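Local coordinates for CBS domain protein/ACT domain protein (Thermotoga maritima, PDB 1VR9), which is of unknown function but contains a CBS domain pair and an ACT domain, and may take part in magnesium binding or transport, at residues F56-N61 against V78-F84; Y42-I48 against E103-P107; W18-F23 against L115-V119. One frame throughout, in Å; residues are numbered along the deposited sequence. Where two conformers were deposited one is given.

From the N terminus, 18-23 is the loop before strand 25-27, and contact 3 joins it to strand 115-120, the last strand of the second sheet, closing the widest loop. Within that loop contact 2 brings strand 46-50 face to face with strand 105-109, the middle strands of the two sheets. Innermost is contact 1, where strand 56-61 meets 78-84, in the loop before strand 85-86. The three are nested and none crosses another. Contacts 1 and 3 lie on opposite sides of the chain's centre and mirror each other in topology: in each, the segment just before the first strand of one sheet pairs with the last strand of the other, an exchange between the two repeats.

Contact 1: residues F56-N61 against V78-F84; sequences FRGVVN and VSLPDFF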
loop_
_atom_site.group_PDB
_atom_site.type_symbol
_atom_site.label_atom_id
_atom_site.label_comp_id
_atom_site.label_asym_id
_atom_site.label_seq_id
_atom_site.Cartn_x
_atom_site.Cartn_y
_atom_site.Cartn_z
ATOM N N PHE A 56 -0.208 0.197 -10.192
ATOM C CA PHE A 56 0.557 -0.070 -8.977
ATOM C C PHE A 56 2.022 -0.388 -9.266
ATOM O O PHE A 56 2.317 -1.221 -10.138
ATOM C CB PHE A 56 -0.082 -1.221 -8.218
ATOM C CG PHE A 56 0.771 -1.742 -7.113
ATOM C CD1 PHE A 56 1.015 -0.981 -5.972
ATOM C CD2 PHE A 56 1.332 -3.010 -7.209
ATOM C CE1 PHE A 56 1.804 -1.467 -4.966
ATOM C CE2 PHE A 56 2.110 -3.498 -6.190
ATOM C CZ PHE A 56 2.352 -2.744 -5.088
ATOM N N ARG A 57 2.932 0.275 -8.547
ATOM C CA ARG A 57 4.384 0.092 -8.711
ATOM C C ARG A 57 5.072 -0.633 -7.571
ATOM O O ARG A 57 5.991 -1.436 -7.808
ATOM C CB ARG A 57 5.086 1.444 -8.919
ATOM C CG ARG A 57 4.924 2.067 -10.313
ATOM C CD ARG A 57 5.937 1.587 -11.350
ATOM N NE ARG A 57 7.246 1.275 -10.776
ATOM C CZ ARG A 57 7.949 0.170 -11.031
ATOM N NH1 ARG A 57 7.498 -0.746 -11.887
ATOM N NH2 ARG A 57 9.131 -0.014 -10.443
ATOM N N GLY A 58 4.633 -0.359 -6.345
ATOM C CA GLY A 58 5.223 -0.974 -5.149
ATOM C C GLY A 58 4.971 -0.052 -3.979
ATOM O O GLY A 58 4.045 0.773 -3.985
ATOM N N VAL A 59 5.791 -0.199 -2.957
ATOM C CA VAL A 59 5.646 0.590 -1.759
ATOM C C VAL A 59 7.013 1.180 -1.424
ATOM O O VAL A 59 8.041 0.613 -1.804
ATOM C CB VAL A 59 5.102 -0.272 -0.582
ATOM C CG1 VAL A 59 3.845 -1.041 -0.991
ATOM C CG2 VAL A 59 6.134 -1.218 -0.103
ATOM N N VAL A 60 7.015 2.318 -0.750
ATOM C CA VAL A 60 8.230 2.898 -0.177
ATOM C C VAL A 60 8.172 2.733 1.336
ATOM O O VAL A 60 7.170 3.063 1.959
ATOM C CB VAL A 60 8.382 4.388 -0.524
ATOM C CG1 VAL A 60 9.567 5.003 0.183
ATOM C CG2 VAL A 60 8.548 4.533 -2.010
ATOM N N ASN A 61 9.238 2.170 1.894
ATOM C CA ASN A 61 9.395 2.022 3.358
ATOM C C ASN A 61 10.199 3.218 3.897
ATOM O O ASN A 61 11.246 3.548 3.349
ATOM C CB ASN A 61 10.136 0.713 3.670
ATOM C CG ASN A 61 9.410 -0.515 3.132
ATOM O OD1 ASN A 61 8.385 -0.937 3.675
ATOM N ND2 ASN A 61 9.939 -1.089 2.069
ATOM N N VAL A 78 11.580 2.225 -4.607
ATOM C CA VAL A 78 10.349 1.429 -4.460
ATOM C C VAL A 78 10.712 -0.032 -4.167
ATOM O O VAL A 78 11.712 -0.558 -4.653
ATOM C CB VAL A 78 9.444 1.524 -5.714
ATOM C CG1 VAL A 78 8.172 0.704 -5.558
ATOM C CG2 VAL A 78 9.093 2.999 -6.013
ATOM N N SER A 79 9.850 -0.680 -3.400
ATOM C CA SER A 79 10.042 -2.046 -2.946
ATOM C C SER A 79 8.735 -2.825 -3.183
ATOM O O SER A 79 7.676 -2.215 -3.382
ATOM C CB SER A 79 10.348 -1.992 -1.440
ATOM O OG SER A 79 11.579 -1.324 -1.229
ATOM N N LEU A 80 8.814 -4.155 -3.097
ATOM C CA LEU A 80 7.626 -5.022 -3.041
ATOM C C LEU A 80 6.655 -4.850 -4.223
ATOM O O LEU A 80 5.448 -4.639 -4.020
ATOM C CB LEU A 80 6.865 -4.808 -1.723
ATOM C CG LEU A 80 7.650 -4.941 -0.416
ATOM C CD1 LEU A 80 6.748 -4.827 0.795
ATOM C CD2 LEU A 80 8.396 -6.285 -0.435
ATOM N N PRO A 81 7.164 -4.989 -5.457
ATOM C CA PRO A 81 6.268 -4.898 -6.605
ATOM C C PRO A 81 5.201 -6.003 -6.651
ATOM O O PRO A 81 4.235 -5.857 -7.405
ATOM C CB PRO A 81 7.216 -5.002 -7.812
ATOM C CG PRO A 81 8.443 -5.593 -7.301
ATOM C CD PRO A 81 8.558 -5.251 -5.862
ATOM N N ASP A 82 5.389 -7.083 -5.890
ATOM C CA ASP A 82 4.474 -8.233 -5.912
ATOM C C ASP A 82 3.459 -8.210 -4.775
ATOM O O ASP A 82 2.664 -9.154 -4.637
ATOM C CB ASP A 82 5.262 -9.557 -5.873
ATOM C CG ASP A 82 6.358 -9.626 -6.936
ATOM O OD1 ASP A 82 6.048 -9.532 -8.157
ATOM O OD2 ASP A 82 7.549 -9.780 -6.564
ATOM N N PHE A 83 3.482 -7.142 -3.964
ATOM C CA PHE A 83 2.660 -7.041 -2.747
ATOM C C PHE A 83 1.333 -6.352 -3.070
ATOM O O PHE A 83 1.198 -5.135 -2.967
ATOM C CB PHE A 83 3.419 -6.296 -1.634
ATOM C CG PHE A 83 2.698 -6.239 -0.326
ATOM C CD1 PHE A 83 2.503 -7.394 0.445
ATOM C CD2 PHE A 83 2.259 -5.013 0.201
ATOM C CE1 PHE A 83 1.857 -7.333 1.674
ATOM C CE2 PHE A 83 1.639 -4.953 1.408
ATOM C CZ PHE A 83 1.422 -6.127 2.158
ATOM N N PHE A 84 0.354 -7.156 -3.480
ATOM C CA PHE A 84 -0.959 -6.652 -3.841
ATOM C C PHE A 84 -1.969 -7.800 -3.815
ATOM O O PHE A 84 -1.595 -8.968 -3.864
ATOM C CB PHE A 84 -0.944 -6.039 -5.266
ATOM C CG PHE A 84 -0.647 -7.037 -6.360
ATOM C CD1 PHE A 84 -1.648 -7.830 -6.890
ATOM C CD2 PHE A 84 0.648 -7.211 -6.825
ATOM C CE1 PHE A 84 -1.369 -8.769 -7.870
ATOM C CE2 PHE A 84 0.938 -8.120 -7.791
ATOM C CZ PHE A 84 -0.064 -8.913 -8.329
HETATM O O HOH W 1 4.341 -3.741 -9.537
HETATM O O HOH W 2 11.373 1.404 0.064
#
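The CA-to-CB bond of Phe56 points toward 78-84, and with chi1 in t the electropositive ring edge meets two carbonyls, Phe56 CE2 to Pro81 O at 3.4 Å and Phe56 CZ to Leu80 O at 3.8 Å; CZ also lies 3.4 Å from the buried Phe83 O, which has no hydrogen-bond partner in the model. Phe56 CE2 also touches Phe84 CD2 at 4.0 Å, and a water lies between Phe56 O (3.3 Å) and Pro81 O (3.0 Å). The nearest atom of exposed Arg57 is its carbonyl, with Arg57 O 3.7 Å from Pro81 CA. Gly58 (phi 155°, psi -158°) must be glycine: a CB would collide with Ser79 O and Val78 CG1, whereas its bare CA approaches Ser79 O at 3.3 Å in a CA-H...O contact. Val59 makes the one beta bridge, an antiparallel hydrogen-bonded pair with Ser79: Val59 N to Ser79 O 2.8 Å, Ser79 N to Val59 O 2.7 Å. In this CBS pair, 78-84 thus adds a single bridge to the edge of the first sheet before the chain runs on into the second. It then turns away, Leu80 in a left-handed conformation starting a type I turn closed by Phe83 N to Leu80 O (3.2 Å), with Pro81 well suited to its second position. Val59, branched and apolar, packs its methyls against Leu80 and Phe83, Val59 CG2 lying 3.8 Å from Leu80 CD1. Val60 CG2 reaches Val78 CG2 at 4.3 Å. At Asn61 the direct pairing gives way to a water accepting from Asn61 N (2.9 Å) and Ser79 OG (3.0 Å).

Contact 2: residues Y42-I48 against E103-P107; sequences YQTNECI and EPYLP
This is a face-to-face packing of two beta-sheets at the heart of the CBS pair, the side-chain contact between the middle strands of the two repeats. Strands 46-48 and 105-107 run nearly parallel, 22° apart, with axes 8.4 Å from each other at closest approach, too far for backbone pairing. The register sets Glu46 against Glu103 (CA-CA 7.1 Å) and Ile48 against Pro107 (7.1 Å). Before the strand, Tyr42 leaves the helix and Gln43, at positive phi, completes its Schellman motif; an extended Thr44 follows. Glu46, Ile48 and Tyr105 point toward the opposite segment, while Cys47 and Leu106 point away, Leu106 packing on helix 91-100. Ile48 (m, t) fills the apolar end, its CD1 3.8 Å from Pro107 CG and 4.0 Å from Tyr105 CB. Tyr105 (m) lays its ring beside Thr44, with Tyr105 CE2 4.1 Å from Thr44 OG1; that OG1 is 3.4 Å from Pro104 CG. Water links Tyr105 OH (2.8 Å) to Tyr42 O (3.2 Å), and the Tyr42 hydroxyl is hydrogen-bonded to Asp22. A second water donates to Glu103 OE1 (2.9 Å) and weakly to Asn45 OD1 (3.0 Å). The long, fully extended Glu46 (t, t) spans the gap: its OE1 accepts from Tyr105 N at 2.9 Å and touches Pro104 CD at 3.1 Å. Glu46 OE2 comes within 2.7 Å of Tyr105 O, and Glu46 OE1 lies 3.6 Å from Glu103 OE1. Such crowding of oxygens around a buried carboxyl implies that Glu46 is probably protonated.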
loop_
_atom_site.group_PDB
_atom_site.type_symbol
_atom_site.label_atom_id
_atom_site.label_comp_id
_atom_site.label_asym_id
_atom_site.label_seq_id
_atom_site.Cartn_x
_atom_site.Cartn_y
_atom_site.Cartn_z
ATOM N N TYR A 42 -0.408 10.174 7.688
ATOM C CA TYR A 42 -1.050 8.914 8.038
ATOM C C TYR A 42 -0.391 8.238 9.234
ATOM O O TYR A 42 -0.777 7.122 9.598
ATOM C CB TYR A 42 -1.084 7.974 6.828
ATOM C CG TYR A 42 -2.167 8.343 5.860
ATOM C CD1 TYR A 42 -3.452 7.856 6.041
ATOM C CD2 TYR A 42 -1.932 9.220 4.809
ATOM C CE1 TYR A 42 -4.471 8.211 5.201
ATOM C CE2 TYR A 42 -2.965 9.592 3.936
ATOM C CZ TYR A 42 -4.233 9.053 4.139
ATOM O OH TYR A 42 -5.287 9.360 3.314
ATOM N N GLN A 43 0.570 8.927 9.853
ATOM C CA GLN A 43 1.264 8.463 11.046
ATOM C C GLN A 43 1.756 7.038 10.845
ATOM O O GLN A 43 1.482 6.137 11.666
ATOM C CB GLN A 43 0.352 8.561 12.270
ATOM C CG GLN A 43 -0.241 9.959 12.468
ATOM C CD GLN A 43 -0.938 10.140 13.784
ATOM O OE1 GLN A 43 -2.153 10.349 13.826
ATOM N NE2 GLN A 43 -0.180 10.071 14.882
ATOM N N THR A 44 2.493 6.838 9.750
ATOM C CA THR A 44 2.866 5.521 9.303
ATOM C C THR A 44 4.287 5.511 8.664
ATOM O O THR A 44 4.942 6.551 8.608
ATOM C CB THR A 44 1.793 4.989 8.356
ATOM O OG1 THR A 44 2.006 3.590 8.099
ATOM C CG2 THR A 44 1.805 5.777 7.024
ATOM N N ASN A 45 4.767 4.331 8.274
ATOM C CA ASN A 45 6.114 4.158 7.721
ATOM C C ASN A 45 6.089 3.428 6.355
ATOM O O ASN A 45 7.091 2.818 5.957
ATOM C CB ASN A 45 7.015 3.399 8.677
ATOM C CG ASN A 45 6.454 2.050 9.064
ATOM O OD1 ASN A 45 5.375 1.658 8.609
ATOM N ND2 ASN A 45 7.179 1.336 9.928
ATOM N N GLU A 46 4.941 3.484 5.696
ATOM C CA GLU A 46 4.745 2.917 4.348
ATOM C C GLU A 46 4.022 3.948 3.473
ATOM O O GLU A 46 3.148 4.675 3.955
ATOM C CB GLU A 46 3.858 1.672 4.433
ATOM C CG GLU A 46 3.524 1.063 3.061
ATOM C CD GLU A 46 2.384 0.058 3.088
ATOM O OE1 GLU A 46 1.845 -0.165 4.162
ATOM O OE2 GLU A 46 2.073 -0.536 2.037
ATOM N N CYS A 47 4.364 3.985 2.173
ATOM C CA CYS A 47 3.658 4.781 1.191
ATOM C C CYS A 47 3.466 3.884 -0.019
ATOM O O CYS A 47 4.429 3.244 -0.448
ATOM C CB CYS A 47 4.495 5.993 0.800
ATOM S SG CYS A 47 3.530 7.289 0.052
ATOM N N ILE A 48 2.252 3.814 -0.534
ATOM C CA ILE A 48 1.976 3.040 -1.750
ATOM C C ILE A 48 2.321 3.919 -2.961
ATOM O O ILE A 48 2.034 5.120 -2.968
ATOM C CB ILE A 48 0.496 2.534 -1.781
ATOM C CG1 ILE A 48 0.294 1.478 -0.672
ATOM C CG2 ILE A 48 0.129 1.974 -3.134
ATOM C CD1 ILE A 48 -1.140 0.973 -0.507
ATOM N N GLU A 103 2.776 -5.148 6.304
ATOM C CA GLU A 103 2.713 -3.728 6.018
ATOM C C GLU A 103 1.361 -3.247 6.515
ATOM O O GLU A 103 0.409 -4.025 6.529
ATOM C CB GLU A 103 2.812 -3.499 4.506
ATOM C CG GLU A 103 4.136 -3.866 3.859
ATOM C CD GLU A 103 5.267 -2.930 4.212
ATOM O OE1 GLU A 103 5.019 -1.738 4.504
ATOM O OE2 GLU A 103 6.430 -3.406 4.233
ATOM N N PRO A 104 1.256 -1.980 6.935
ATOM C CA PRO A 104 -0.048 -1.448 7.379
ATOM C C PRO A 104 -1.131 -1.312 6.323
ATOM O O PRO A 104 -2.309 -1.215 6.694
ATOM C CB PRO A 104 0.306 -0.068 7.917
ATOM C CG PRO A 104 1.566 0.285 7.326
ATOM C CD PRO A 104 2.324 -0.980 7.107
ATOM N N TYR A 105 -0.738 -1.235 5.049
ATOM C CA TYR A 105 -1.655 -1.118 3.938
ATOM C C TYR A 105 -1.279 -2.047 2.793
ATOM O O TYR A 105 -0.128 -2.040 2.316
ATOM C CB TYR A 105 -1.716 0.322 3.425
ATOM C CG TYR A 105 -2.124 1.318 4.460
ATOM C CD1 TYR A 105 -3.457 1.624 4.653
ATOM C CD2 TYR A 105 -1.176 1.999 5.222
ATOM C CE1 TYR A 105 -3.854 2.568 5.598
ATOM C CE2 TYR A 105 -1.563 2.934 6.170
ATOM C CZ TYR A 105 -2.894 3.222 6.347
ATOM O OH TYR A 105 -3.266 4.163 7.300
ATOM N N LEU A 106 -2.240 -2.872 2.395
ATOM C CA LEU A 106 -2.095 -3.821 1.298
ATOM C C LEU A 106 -2.730 -3.225 0.015
ATOM O O LEU A 106 -3.938 -2.912 -0.024
ATOM C CB LEU A 106 -2.746 -5.159 1.665
ATOM C CG LEU A 106 -2.901 -6.200 0.564
ATOM C CD1 LEU A 106 -1.566 -6.655 0.025
ATOM C CD2 LEU A 106 -3.676 -7.392 1.074
ATOM N N PRO A 107 -1.910 -2.998 -1.021
ATOM C CA PRO A 107 -2.453 -2.490 -2.273
ATOM C C PRO A 107 -3.501 -3.408 -2.906
ATOM O O PRO A 107 -3.361 -4.632 -2.853
ATOM C CB PRO A 107 -1.201 -2.373 -3.170
ATOM C CG PRO A 107 -0.107 -2.207 -2.255
ATOM C CD PRO A 107 -0.443 -3.097 -1.088
HETATM O O HOH W 3 -1.951 4.194 9.802
HETATM O O HOH W 4 6.105 -0.683 6.919
#

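Contact 3: residues W18-F23 against L115-V119; sequences WVTQDF and LKGAV
The segment just before the first strand of one sheet pairs here with the last strand of the other, an exchange characteristic of a CBS pair. One antiparallel hydrogen-bonded bridge sets Thr20 against Ala118 (CA-CA 5.5 Å): Thr20 N to Ala118 O 2.8 Å, Ala118 N to Thr20 O 3.1 Å. Gln21 (m, m) folds back so that its NE2 donates to Lys116 O at 2.8 Å. The chain then turns away; Thr20 OG1 accepts from Asp22 N (3.0 Å) in an ST turn, and Asp22 centres an inverse gamma turn. Phe23 (p) returns with its ring face over Ala118 CB, 4.1 Å from the centroid, a CH-pi contact suited to a small methyl. Gly117 (phi 150°, psi -163°) has to lack a CB, which would strike Val19 CG1, 3.8 Å from Gly117 CA. Lys116 and Gly117 form a classic bulge opposite Val108 of strand 105-109. Phe23 also meets Ile48 of strand 46-50, while Trp18 packs on helix 121-130.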
loop_
_atom_site.group_PDB
_atom_site.type_symbol
_atom_site.label_atom_id
_atom_site.label_comp_id
_atom_site.label_asym_id
_atom_site.label_seq_id
_atom_site.Cartn_x
_atom_site.Cartn_y
_atom_site.Cartn_z
ATOM N N TRP A 18 -13.780 -4.350 1.970
ATOM C CA TRP A 18 -12.911 -3.787 3.007
ATOM C C TRP A 18 -11.924 -2.727 2.468
ATOM O O TRP A 18 -11.092 -2.204 3.208
ATOM C CB TRP A 18 -12.163 -4.933 3.708
ATOM C CG TRP A 18 -13.098 -5.946 4.335
ATOM C CD1 TRP A 18 -13.563 -7.096 3.758
ATOM C CD2 TRP A 18 -13.704 -5.875 5.629
ATOM N NE1 TRP A 18 -14.410 -7.743 4.615
ATOM C CE2 TRP A 18 -14.524 -7.014 5.768
ATOM C CE3 TRP A 18 -13.653 -4.946 6.679
ATOM C CZ2 TRP A 18 -15.267 -7.268 6.927
ATOM C CZ3 TRP A 18 -14.390 -5.188 7.822
ATOM C CH2 TRP A 18 -15.204 -6.343 7.937
ATOM N N VAL A 19 -12.013 -2.407 1.185
ATOM C CA VAL A 19 -11.114 -1.416 0.584
ATOM C C VAL A 19 -11.368 -0.003 1.098
ATOM O O VAL A 19 -12.519 0.426 1.215
ATOM C CB VAL A 19 -11.232 -1.406 -0.950
ATOM C CG1 VAL A 19 -10.464 -0.251 -1.555
ATOM C CG2 VAL A 19 -10.740 -2.714 -1.505
ATOM N N THR A 20 -10.281 0.722 1.342
ATOM C CA THR A 20 -10.331 2.132 1.715
ATOM C C THR A 20 -9.597 2.983 0.682
ATOM O O THR A 20 -8.661 2.497 0.015
ATOM C CB THR A 20 -9.714 2.384 3.121
ATOM O OG1 THR A 20 -9.958 3.746 3.525
ATOM C CG2 THR A 20 -8.201 2.082 3.188
ATOM N N GLN A 21 -10.009 4.247 0.570
ATOM C CA GLN A 21 -9.236 5.252 -0.182
ATOM C C GLN A 21 -8.398 6.128 0.754
ATOM O O GLN A 21 -7.618 6.974 0.304
ATOM C CB GLN A 21 -10.170 6.105 -1.054
ATOM C CG GLN A 21 -11.037 5.296 -2.001
ATOM C CD GLN A 21 -10.242 4.428 -2.961
ATOM O OE1 GLN A 21 -9.208 4.836 -3.463
ATOM N NE2 GLN A 21 -10.739 3.236 -3.227
ATOM N N ASP A 22 -8.526 5.887 2.056
ATOM C CA ASP A 22 -7.835 6.660 3.083
ATOM C C ASP A 22 -6.523 5.935 3.411
ATOM O O ASP A 22 -6.414 5.192 4.396
ATOM C CB ASP A 22 -8.771 6.809 4.306
ATOM C CG ASP A 22 -8.485 8.061 5.150
ATOM O OD1 ASP A 22 -7.523 8.808 4.856
ATOM O OD2 ASP A 22 -9.247 8.297 6.117
ATOM N N PHE A 23 -5.515 6.145 2.560
ATOM C CA PHE A 23 -4.196 5.533 2.721
ATOM C C PHE A 23 -3.110 6.390 2.070
ATOM O O PHE A 23 -3.420 7.195 1.165
ATOM C CB PHE A 23 -4.194 4.137 2.091
ATOM C CG PHE A 23 -4.323 4.136 0.600
ATOM C CD1 PHE A 23 -5.573 4.179 -0.004
ATOM C CD2 PHE A 23 -3.206 4.039 -0.217
ATOM C CE1 PHE A 23 -5.712 4.184 -1.378
ATOM C CE2 PHE A 23 -3.348 4.031 -1.602
ATOM C CZ PHE A 23 -4.588 4.098 -2.176
ATOM N N LEU A 115 -4.147 0.702 -9.578
ATOM C CA LEU A 115 -4.403 0.840 -8.155
ATOM C C LEU A 115 -5.838 1.309 -7.888
ATOM O O LEU A 115 -6.267 2.351 -8.395
ATOM C CB LEU A 115 -3.415 1.841 -7.546
ATOM C CG LEU A 115 -3.375 1.951 -6.028
ATOM C CD1 LEU A 115 -3.031 0.602 -5.396
ATOM C CD2 LEU A 115 -2.341 2.980 -5.637
ATOM N N LYS A 116 -6.591 0.530 -7.115
ATOM C CA LYS A 116 -8.004 0.839 -6.836
ATOM C C LYS A 116 -8.274 1.233 -5.377
ATOM O O LYS A 116 -9.397 1.652 -5.041
ATOM C CB LYS A 116 -8.864 -0.366 -7.194
ATOM C CG LYS A 116 -8.837 -0.719 -8.689
ATOM C CD LYS A 116 -9.159 0.461 -9.607
ATOM C CE LYS A 116 -10.516 1.085 -9.334
ATOM N NZ LYS A 116 -11.019 1.840 -10.526
ATOM N N GLY A 117 -7.259 1.109 -4.549
ATOM C CA GLY A 117 -7.359 1.369 -3.101
ATOM C C GLY A 117 -6.376 0.516 -2.326
ATOM O O GLY A 117 -5.392 -0.014 -2.893
ATOM N N ALA A 118 -6.622 0.405 -1.030
ATOM C CA ALA A 118 -5.862 -0.487 -0.161
ATOM C C ALA A 118 -6.782 -1.144 0.854
ATOM O O ALA A 118 -7.872 -0.641 1.145
ATOM C CB ALA A 118 -4.809 0.265 0.575
ATOM N N VAL A 119 -6.306 -2.252 1.398
ATOM C CA VAL A 119 -6.874 -2.863 2.613
ATOM C C VAL A 119 -5.901 -2.567 3.749
ATOM O O VAL A 119 -4.730 -2.993 3.709
ATOM C CB VAL A 119 -7.079 -4.390 2.471
ATOM C CG1 VAL A 119 -7.619 -5.005 3.797
ATOM C CG2 VAL A 119 -8.031 -4.698 1.360
HETATM O O HOH W 5 -6.618 4.144 -5.528
#